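Local coordinates for uncharacterized protein (Bombyx mori, PDB 5AZ0) that probably reduces aldehydes or ketones with a nicotinamide coenzyme, as an aldo-keto reductase of the silkworm, at residues Y22-G27 against R67-A72; Y223-T228 against V262-L267. One frame throughout, in Å; residues are numbered along the deposited sequence.

Contact 1: residues Y22-G27 against R67-A72. With ACT (acetate ion), chain F; ACT (acetate ion), chain H.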
loop_
_atom_site.group_PDB
_atom_site.type_symbol
_atom_site.label_atom_id
_atom_site.label_comp_id
_atom_site.label_asym_id
_atom_site.label_seq_id
_atom_site.Cartn_x
_atom_site.Cartn_y
_atom_site.Cartn_z
ATOM N N TYR A 22 4.341 -2.631 7.156
ATOM C CA TYR A 22 4.737 -3.976 6.829
ATOM C C TYR A 22 3.785 -4.551 5.781
ATOM O O TYR A 22 2.623 -4.803 6.053
ATOM C CB TYR A 22 4.793 -4.846 8.148
ATOM C CG TYR A 22 5.270 -6.255 7.951
ATOM C CD1 TYR A 22 4.404 -7.262 7.531
ATOM C CD2 TYR A 22 6.595 -6.588 8.178
ATOM C CE1 TYR A 22 4.865 -8.572 7.344
ATOM C CE2 TYR A 22 7.055 -7.887 7.982
ATOM C CZ TYR A 22 6.200 -8.864 7.604
ATOM O OH TYR A 22 6.729 -10.101 7.365
ATOM N N GLY A 23 4.279 -4.769 4.575
ATOM C CA GLY A 23 3.503 -5.340 3.505
ATOM C C GLY A 23 3.230 -6.846 3.643
ATOM O O GLY A 23 4.056 -7.590 4.164
ATOM N N THR A 24 2.059 -7.282 3.200
ATOM C CA THR A 24 1.618 -8.654 3.391
ATOM C C THR A 24 1.163 -9.345 2.112
ATOM O O THR A 24 0.611 -10.457 2.176
ATOM C CB THR A 24 0.510 -8.741 4.441
ATOM O OG1 THR A 24 -0.697 -8.125 3.992
ATOM C CG2 THR A 24 0.945 -8.152 5.760
ATOM N N TRP A 25 1.378 -8.708 0.958
ATOM C CA TRP A 25 1.034 -9.343 -0.311
ATOM C C TRP A 25 2.192 -10.155 -0.896
ATOM O O TRP A 25 3.270 -9.612 -1.207
ATOM C CB TRP A 25 0.714 -8.273 -1.310
ATOM C CG TRP A 25 0.514 -8.722 -2.697
ATOM C CD1 TRP A 25 1.017 -8.089 -3.836
ATOM C CD2 TRP A 25 -0.312 -9.787 -3.162
ATOM N NE1 TRP A 25 0.547 -8.712 -4.955
ATOM C CE2 TRP A 25 -0.256 -9.766 -4.590
ATOM C CE3 TRP A 25 -1.085 -10.765 -2.531
ATOM C CZ2 TRP A 25 -0.953 -10.692 -5.399
ATOM C CZ3 TRP A 25 -1.737 -11.713 -3.324
ATOM C CH2 TRP A 25 -1.691 -11.652 -4.761
ATOM N N LEU A 26 1.955 -11.426 -1.089
ATOM C CA LEU A 26 3.016 -12.357 -1.492
ATOM C C LEU A 26 3.216 -12.469 -3.003
ATOM O O LEU A 26 4.262 -12.922 -3.441
ATOM C CB LEU A 26 2.796 -13.740 -0.848
ATOM C CG LEU A 26 3.106 -13.723 0.649
ATOM C CD1 LEU A 26 2.871 -15.094 1.237
ATOM C CD2 LEU A 26 4.503 -13.257 1.006
ATOM N N GLY A 27 2.259 -12.023 -3.788
ATOM C CA GLY A 27 2.399 -12.008 -5.233
ATOM C C GLY A 27 1.713 -13.190 -5.910
ATOM O O GLY A 27 1.325 -14.198 -5.264
ATOM N N ARG A 67 4.441 -0.828 13.831
ATOM C CA ARG A 67 3.031 -0.776 14.219
ATOM C C ARG A 67 2.012 -0.794 13.078
ATOM O O ARG A 67 0.840 -1.157 13.311
ATOM C CB ARG A 67 2.849 0.455 15.026
ATOM C CG ARG A 67 3.703 0.499 16.312
ATOM C CD ARG A 67 3.340 -0.634 17.294
ATOM N NE ARG A 67 4.212 -0.655 18.486
ATOM C CZ ARG A 67 5.236 -1.491 18.660
ATOM N NH1 ARG A 67 5.577 -2.426 17.765
ATOM N NH2 ARG A 67 5.914 -1.415 19.791
ATOM N N HIS A 68 2.484 -0.512 11.851
ATOM C CA HIS A 68 1.654 -0.367 10.681
ATOM C C HIS A 68 1.732 -1.637 9.868
ATOM O O HIS A 68 2.799 -2.041 9.409
ATOM C CB HIS A 68 2.094 0.907 9.897
ATOM C CG HIS A 68 1.375 1.187 8.610
ATOM N ND1 HIS A 68 1.579 2.381 7.931
ATOM C CD2 HIS A 68 0.453 0.482 7.882
ATOM C CE1 HIS A 68 0.878 2.360 6.809
ATOM N NE2 HIS A 68 0.183 1.231 6.757
ATOM N N ILE A 69 0.568 -2.268 9.684
ATOM C CA ILE A 69 0.416 -3.484 8.937
ATOM C C ILE A 69 -0.591 -3.286 7.788
ATOM O O ILE A 69 -1.727 -2.952 8.020
ATOM C CB ILE A 69 -0.134 -4.609 9.860
ATOM C CG1 ILE A 69 0.785 -4.872 11.038
ATOM C CG2 ILE A 69 -0.292 -5.910 9.069
ATOM C CD1 ILE A 69 0.079 -5.700 12.117
ATOM N N ASP A 70 -0.177 -3.573 6.562
ATOM C CA ASP A 70 -0.992 -3.332 5.379
ATOM C C ASP A 70 -1.428 -4.639 4.864
ATOM O O ASP A 70 -0.571 -5.496 4.538
ATOM C CB ASP A 70 -0.162 -2.600 4.294
ATOM C CG ASP A 70 -0.989 -2.247 3.064
ATOM O OD1 ASP A 70 -1.720 -1.221 3.143
ATOM O OD2 ASP A 70 -0.895 -3.015 2.032
ATOM N N THR A 71 -2.731 -4.881 4.849
ATOM C CA THR A 71 -3.167 -6.077 4.229
ATOM C C THR A 71 -4.407 -5.826 3.388
ATOM O O THR A 71 -4.788 -4.693 3.195
ATOM C CB THR A 71 -3.374 -7.238 5.274
ATOM O OG1 THR A 71 -3.413 -8.480 4.560
ATOM C CG2 THR A 71 -4.629 -7.088 6.070
ATOM N N ALA A 72 -5.023 -6.900 2.907
ATOM C CA ALA A 72 -6.190 -6.805 2.016
ATOM C C ALA A 72 -6.967 -8.135 1.967
ATOM O O ALA A 72 -6.367 -9.127 2.114
ATOM C CB ALA A 72 -5.759 -6.408 0.597
HETATM C C ACT F . 1.469 -4.895 0.537
HETATM O O ACT F . 2.305 -5.753 0.191
HETATM O OXT ACT F . 0.834 -4.936 1.609
HETATM C CH3 ACT F . 1.225 -3.743 -0.382
HETATM C C ACT H . 3.993 1.348 21.465
HETATM O O ACT H . 3.691 1.555 20.238
HETATM O OXT ACT H . 4.576 0.308 21.875
HETATM C CH3 ACT H . 3.645 2.368 22.512
#

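Contact 2: residues Y223-T228 against V262-L267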
loop_
_atom_site.group_PDB
_atom_site.type_symbol
_atom_site.label_atom_id
_atom_site.label_comp_id
_atom_site.label_asym_id
_atom_site.label_seq_id
_atom_site.Cartn_x
_atom_site.Cartn_y
_atom_site.Cartn_z
ATOM N N TYR A 223 3.110 1.604 -2.487
ATOM C CA TYR A 223 3.511 0.220 -2.694
ATOM C C TYR A 223 4.542 0.078 -3.814
ATOM O O TYR A 223 4.762 1.007 -4.569
ATOM C CB TYR A 223 2.317 -0.687 -2.884
ATOM C CG TYR A 223 1.545 -0.617 -4.171
ATOM C CD1 TYR A 223 1.967 -1.312 -5.302
ATOM C CD2 TYR A 223 0.370 0.106 -4.261
ATOM C CE1 TYR A 223 1.245 -1.254 -6.467
ATOM C CE2 TYR A 223 -0.346 0.130 -5.406
ATOM C CZ TYR A 223 0.078 -0.525 -6.512
ATOM O OH TYR A 223 -0.716 -0.512 -7.669
ATOM N N SER A 224 5.198 -1.087 -3.878
ATOM C CA SER A 224 6.384 -1.334 -4.713
ATOM C C SER A 224 7.350 -0.191 -4.696
ATOM O O SER A 224 7.694 0.305 -5.737
ATOM C CB SER A 224 6.031 -1.585 -6.182
ATOM O OG SER A 224 5.178 -2.697 -6.306
ATOM N N PRO A 225 7.783 0.234 -3.518
ATOM C CA PRO A 225 8.653 1.375 -3.345
ATOM C C PRO A 225 10.052 1.191 -3.955
ATOM O O PRO A 225 10.739 2.179 -4.181
ATOM C CB PRO A 225 8.698 1.564 -1.825
ATOM C CG PRO A 225 8.463 0.157 -1.296
ATOM C CD PRO A 225 7.484 -0.445 -2.241
ATOM N N PHE A 226 10.459 -0.040 -4.232
ATOM C CA PHE A 226 11.760 -0.339 -4.859
ATOM C C PHE A 226 11.645 -0.551 -6.367
ATOM O O PHE A 226 12.661 -0.777 -7.037
ATOM C CB PHE A 226 12.355 -1.617 -4.247
ATOM C CG PHE A 226 12.607 -1.525 -2.755
ATOM C CD1 PHE A 226 13.435 -0.563 -2.238
ATOM C CD2 PHE A 226 12.002 -2.417 -1.875
ATOM C CE1 PHE A 226 13.619 -0.442 -0.853
ATOM C CE2 PHE A 226 12.191 -2.329 -0.507
ATOM C CZ PHE A 226 13.032 -1.376 0.010
ATOM N N GLY A 227 10.422 -0.479 -6.891
ATOM C CA GLY A 227 10.152 -0.713 -8.282
ATOM C C GLY A 227 10.834 -1.991 -8.728
ATOM O O GLY A 227 10.656 -3.037 -8.102
ATOM N N THR A 228 11.636 -1.915 -9.792
ATOM C CA THR A 228 12.351 -3.119 -10.309
ATOM C C THR A 228 13.801 -3.161 -9.816
ATOM O O THR A 228 14.607 -3.887 -10.333
ATOM C CB THR A 228 12.307 -3.181 -11.865
ATOM O OG1 THR A 228 12.814 -1.953 -12.423
ATOM C CG2 THR A 228 10.851 -3.442 -12.381
ATOM N N VAL A 262 18.431 4.265 1.037
ATOM C CA VAL A 262 18.435 5.516 0.354
ATOM C C VAL A 262 17.079 5.703 -0.317
ATOM O O VAL A 262 16.467 6.707 -0.103
ATOM C CB VAL A 262 19.592 5.640 -0.694
ATOM C CG1 VAL A 262 19.435 6.883 -1.574
ATOM C CG2 VAL A 262 20.940 5.749 0.019
ATOM N N ASN A 263 16.701 4.734 -1.113
ATOM C CA ASN A 263 15.371 4.647 -1.726
ATOM C C ASN A 263 14.227 4.931 -0.729
ATOM O O ASN A 263 13.442 5.850 -0.960
ATOM C CB ASN A 263 15.215 3.308 -2.390
ATOM C CG ASN A 263 14.031 3.217 -3.325
ATOM O OD1 ASN A 263 13.012 3.950 -3.217
ATOM N ND2 ASN A 263 14.114 2.285 -4.222
ATOM N N LEU A 264 14.175 4.231 0.414
ATOM C CA LEU A 264 13.085 4.487 1.376
ATOM C C LEU A 264 13.164 5.833 2.023
ATOM O O LEU A 264 12.134 6.495 2.293
ATOM C CB LEU A 264 12.955 3.398 2.465
ATOM C CG LEU A 264 12.619 2.028 1.924
ATOM C CD1 LEU A 264 12.358 1.018 3.086
ATOM C CD2 LEU A 264 11.467 2.037 0.944
ATOM N N GLY A 265 14.371 6.253 2.344
ATOM C CA GLY A 265 14.520 7.545 2.954
ATOM C C GLY A 265 14.145 8.718 2.047
ATOM O O GLY A 265 13.645 9.738 2.509
ATOM N N TYR A 266 14.380 8.546 0.762
ATOM C CA TYR A 266 14.006 9.522 -0.259
ATOM C C TYR A 266 12.445 9.698 -0.266
ATOM O O TYR A 266 11.903 10.833 -0.090
ATOM C CB TYR A 266 14.546 9.032 -1.591
ATOM C CG TYR A 266 14.116 9.917 -2.729
ATOM C CD1 TYR A 266 14.527 11.270 -2.795
ATOM C CD2 TYR A 266 13.258 9.439 -3.715
ATOM C CE1 TYR A 266 14.111 12.100 -3.824
ATOM C CE2 TYR A 266 12.857 10.259 -4.793
ATOM C CZ TYR A 266 13.300 11.590 -4.851
ATOM O OH TYR A 266 12.895 12.393 -5.904
ATOM N N LEU A 267 11.744 8.557 -0.313
ATOM C CA LEU A 267 10.248 8.553 -0.257
ATOM C C LEU A 267 9.792 9.195 1.004
ATOM O O LEU A 267 8.859 10.059 0.998
ATOM C CB LEU A 267 9.624 7.146 -0.420
ATOM C CG LEU A 267 9.909 6.529 -1.789
ATOM C CD1 LEU A 267 9.511 5.076 -1.883
ATOM C CD2 LEU A 267 9.213 7.289 -2.925
#

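Contact 1: residues Y22-G27 against R67-A72
Thr24 meets the backbone of Asp70 and the side chain of Thr71 through one hydroxyl. Its OG1 donates to Asp70 O at 2.7 Å, in the plane of that carbonyl and on a lone pair, while Thr71 OG1 donates to Thr24 OG1 at 2.8 Å. Thr24 OG1 stands between the backbone N and the carbonyl carbon (chi1 68°), which turns it to the facing chain; the methyl CG2 lies beside Asp70 O, with Ile69 CG2 4.2 Å away. Threonine suits the place because it offers a polar and an apolar branch at once.

Before this, the chains pair as parallel strands. Tyr22 N donates to His68 O at 2.8 Å, and Asp70 N to Tyr22 O at 3.1 Å, so Tyr22 is bonded to the residues flanking its partner Ile69. The Tyr22 ring, with CG anti to the backbone N (chi1 -177°), leads away from the sheet to Ala57, Leu58 and Ala61 of helix 51-64. Ile69 packs on Ile81 and Val85 of helix 78-90, where a branched apolar side chain fills the layer between strand and helix.

Asp70 points to the other face, into the barrel, where OD2 forms a salt bridge with Lys104 and OD1 takes a hydrogen bond from Gln197. An acetate, probably from the crystallisation liquor, lies beside it: Thr24 N donates to its OXT at 3.1 Å and Trp25 N to its O at 3.2 Å. Gly23 leaves the acetate room, its CA 3.3 Å from the acetate OXT; a beta carbon would lie too close to the acetate O. These are adjacent strands of a TIM barrel, and Asp70, Tyr75, Lys104 and His137 match the Asp-Tyr-Lys-His catalytic tetrad of aldo-keto reductases, which sits at the C-terminal mouth of the strands.

Contact 2: residues Y223-T228 against V262-L267
Phe226 reaches from its loop to Asn263 and Leu264 on the helix. From CB, the first torsion sets CG anti to the carbonyl carbon (chi1 -61°), and this carries the ring to the helix although the bond to CB does not aim there. CD1 comes first, 4.0 Å from Asn263 CG; the amide lies at the ring edge, its plane 89° from that of the ring. Next round the ring, CE1 lies 3.7 Å from Leu264 CD2. At the tip, CZ is 3.9 Å from Leu264 CG, so the branch point and both methyls of Leu264 gather at the end of the ring, CD2 coming in obliquely. A large flat side chain suits the position because it spans two successive helix residues.

Pro225 makes the second half of the contact. Its CB touches two methyls on the same side, from leucines three residues apart on the helix, 3.6 Å from Leu267 CD1 and 3.9 Å from Leu264 CD2. Its carbonyl O faces the amide end of Asn263, a polar side chain placed beside a backbone oxygen in an otherwise apolar patch.

The loop contains a type I beta turn from Ser224 to Gly227, in which Gly227 N donates to Ser224 O at 3.1 Å; Asn201 ND2 is also bonded to Ser224 O. Proline fits the second position of such a turn, its ring fixing phi near the value required, and Gly227 takes a positive phi that suits a residue without a beta carbon.

As in related reductases, this loop probably belongs to the coenzyme-binding end of the barrel. Further out, Pro225, Leu264 and Leu267 all touch Ser274 of strand 273-274, while Phe226 and Leu264 both meet Asn287 of helix 281-287. The turn, which follows strand 219-223, thus packs against helix 259-269 beside the next strand of the barrel.

In the fold
Contact 1 closes along the chain before contact 2 opens. Their centres lie about 16 Å apart and their nearest atoms about 6 Å apart, without touching. Both belong to the same TIM barrel: contact 1 pairs the strands 22-23 and 68-70, whereas contact 2 sets the loop after strand 219-223 against helix 259-269. Strand 273-274 links the two regions, since Ser274 packs against contact 2 and the backbone of Pro276, just beyond it, bonds to Gly23, bringing the first and last parts of the barrel together. As in related reductases, the loop of contact 2 probably belongs to the coenzyme-binding end of the barrel, near the tetrad aspartate of contact 1.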